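Local coordinates for 3-oxo-glucose-6-phosphate:glutamate aminotransferase (Bacillus subtilis subsp. subtilis, PDB 4K2M), which catalyses the reversible pyridoxal phosphate-dependent amino transfer between glutamate and 3-dehydro-glucose 6-phosphate that yields kanosamine 6-phosphate, a step toward the antibiotic kanosamine, at residues 143-148 / 190-195. Sequence-based numbering, arbitrary orientation.
Sequences GDEVIM and PYTKFI
Glu145 is bonded through both backbone groups to segment 190-195: its N donates to Tyr191 O (2.9 Å), just before the strand, from above that carbonyl's plane, while its O takes Lys193 N at 3.0 Å, in the carbonyl plane and almost straight (179°), plus a weak bond from Phe194 N. This double acceptance marks a beta bulge, for Glu145 pairs with Thr192 but Val146 with Phe194, Lys193 being extra. Beyond it, Ile147 N bonds Phe194 O at 2.9 Å.

Val146 CG2 meets Phe194 CD2 at 3.9 Å on one face, where Val160 of helix 154-163 also touches Val146. On the other, Thr192 CG2, anti to its backbone N, faces Ile147 CD1 (3.7 Å), and Ile195 lies against helix 207-217.

Asp144 CG lies 3.6 Å from Lys193 CG, placing the carboxylate beside the lysine's aliphatic chain; Asp144 OD1 stays 4.1 Å from Lys193 NZ, too far for a salt bridge, and OD2 accepts from Asn141 N. A water links Glu145 OE1 to Thr192 OG1, both also bonded to Thr189.

Parallel strands 145-148 and 192-195, neighbours inside the mixed seven-stranded sheet with helices on both faces, belong to the large domain of the aspartate aminotransferase fold.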
loop_
_atom_site.group_PDB
_atom_site.type_symbol
_atom_site.label_atom_id
_atom_site.label_comp_id
_atom_site.label_asym_id
_atom_site.label_seq_id
_atom_site.Cartn_x
_atom_site.Cartn_y
_atom_site.Cartn_z
ATOM N N GLY A 143 -7.423 -6.574 23.551
ATOM C CA GLY A 143 -8.035 -7.610 24.355
ATOM C C GLY A 143 -9.443 -7.998 23.943
ATOM O O GLY A 143 -9.935 -9.051 24.370
ATOM N N ASP A 144 -10.104 -7.159 23.143
ATOM C CA ASP A 144 -11.444 -7.465 22.663
ATOM C C ASP A 144 -11.393 -8.735 21.830
ATOM O O ASP A 144 -10.497 -8.902 20.999
ATOM C CB ASP A 144 -11.963 -6.354 21.748
ATOM C CG ASP A 144 -12.463 -5.141 22.502
ATOM O OD1 ASP A 144 -12.564 -5.189 23.746
ATOM O OD2 ASP A 144 -12.773 -4.131 21.827
ATOM N N GLU A 145 -12.368 -9.608 22.033
ATOM C CA GLU A 145 -12.389 -10.874 21.322
ATOM C C GLU A 145 -13.168 -10.767 20.009
ATOM O O GLU A 145 -14.189 -10.076 19.905
ATOM C CB GLU A 145 -12.939 -11.992 22.212
ATOM C CG GLU A 145 -11.923 -12.466 23.260
ATOM C CD GLU A 145 -12.492 -13.465 24.254
ATOM O OE1 GLU A 145 -13.681 -13.845 24.141
ATOM O OE2 GLU A 145 -11.728 -13.866 25.161
ATOM N N VAL A 146 -12.666 -11.468 19.000
ATOM C CA VAL A 146 -13.264 -11.445 17.671
ATOM C C VAL A 146 -13.479 -12.880 17.244
ATOM O O VAL A 146 -12.509 -13.610 17.036
ATOM C CB VAL A 146 -12.294 -10.786 16.656
ATOM C CG1 VAL A 146 -12.914 -10.799 15.234
ATOM C CG2 VAL A 146 -11.953 -9.361 17.082
ATOM N N ILE A 147 -14.738 -13.299 17.143
ATOM C CA ILE A 147 -15.047 -14.666 16.755
ATOM C C ILE A 147 -14.881 -14.815 15.239
ATOM O O ILE A 147 -15.412 -14.011 14.462
ATOM C CB ILE A 147 -16.473 -15.042 17.181
ATOM C CG1 ILE A 147 -16.555 -15.101 18.718
ATOM C CG2 ILE A 147 -16.870 -16.383 16.572
ATOM C CD1 ILE A 147 -17.994 -15.358 19.233
ATOM N N MET A 148 -14.144 -15.836 14.810
ATOM C CA MET A 148 -13.797 -15.962 13.390
ATOM C C MET A 148 -13.440 -17.408 13.087
ATOM O O MET A 148 -13.175 -18.194 14.023
ATOM C CB MET A 148 -12.614 -15.027 13.042
ATOM C CG MET A 148 -11.373 -15.247 13.877
ATOM S SD MET A 148 -10.030 -14.129 13.409
ATOM C CE MET A 148 -9.573 -14.772 11.811
ATOM N N PRO A 190 -17.797 -12.423 28.012
ATOM C CA PRO A 190 -17.978 -10.977 28.192
ATOM C C PRO A 190 -16.978 -10.130 27.411
ATOM O O PRO A 190 -17.206 -8.924 27.275
ATOM C CB PRO A 190 -17.733 -10.783 29.693
ATOM C CG PRO A 190 -18.136 -12.095 30.295
ATOM C CD PRO A 190 -17.654 -13.124 29.304
ATOM N N TYR A 191 -15.895 -10.731 26.912
ATOM C CA TYR A 191 -14.932 -9.965 26.121
ATOM C C TYR A 191 -15.247 -9.922 24.624
ATOM O O TYR A 191 -14.607 -9.165 23.883
ATOM C CB TYR A 191 -13.508 -10.466 26.355
ATOM C CG TYR A 191 -12.934 -9.955 27.651
ATOM C CD1 TYR A 191 -11.752 -9.235 27.670
ATOM C CD2 TYR A 191 -13.605 -10.152 28.848
ATOM C CE1 TYR A 191 -11.238 -8.747 28.858
ATOM C CE2 TYR A 191 -13.105 -9.668 30.037
ATOM C CZ TYR A 191 -11.923 -8.969 30.039
ATOM O OH TYR A 191 -11.428 -8.493 31.230
ATOM N N THR A 192 -16.223 -10.709 24.176
ATOM C CA THR A 192 -16.540 -10.760 22.742
ATOM C C THR A 192 -17.155 -9.434 22.307
ATOM O O THR A 192 -18.112 -8.956 22.908
ATOM C CB THR A 192 -17.552 -11.868 22.403
ATOM O OG1 THR A 192 -17.138 -13.095 23.009
ATOM C CG2 THR A 192 -17.660 -12.049 20.855
ATOM N N LYS A 193 -16.611 -8.839 21.253
ATOM C CA LYS A 193 -17.154 -7.592 20.738
ATOM C C LYS A 193 -17.517 -7.717 19.267
ATOM O O LYS A 193 -18.367 -6.975 18.774
ATOM C CB LYS A 193 -16.158 -6.444 20.960
ATOM C CG LYS A 193 -15.920 -6.086 22.433
ATOM C CD LYS A 193 -17.239 -5.786 23.139
ATOM C CE LYS A 193 -17.032 -5.356 24.594
ATOM N NZ LYS A 193 -16.184 -6.322 25.337
ATOM N N PHE A 194 -16.893 -8.671 18.571
ATOM C CA PHE A 194 -17.046 -8.781 17.113
ATOM C C PHE A 194 -17.263 -10.200 16.626
ATOM O O PHE A 194 -16.743 -11.144 17.214
ATOM C CB PHE A 194 -15.770 -8.288 16.421
ATOM C CG PHE A 194 -15.443 -6.862 16.717
ATOM C CD1 PHE A 194 -15.989 -5.847 15.950
ATOM C CD2 PHE A 194 -14.596 -6.534 17.762
ATOM C CE1 PHE A 194 -15.695 -4.519 16.231
ATOM C CE2 PHE A 194 -14.296 -5.208 18.043
ATOM C CZ PHE A 194 -14.844 -4.202 17.276
ATOM N N ILE A 195 -18.002 -10.334 15.528
ATOM C CA ILE A 195 -17.985 -11.552 14.729
ATOM C C ILE A 195 -17.403 -11.178 13.369
ATOM O O ILE A 195 -17.827 -10.188 12.768
ATOM C CB ILE A 195 -19.387 -12.115 14.490
ATOM C CG1 ILE A 195 -20.138 -12.285 15.815
ATOM C CG2 ILE A 195 -19.285 -13.456 13.810
ATOM C CD1 ILE A 195 -21.566 -12.848 15.627
HETATM O O HOH W 1 -13.860 -6.966 25.532
HETATM O O HOH W 2 -15.417 -14.691 22.170
#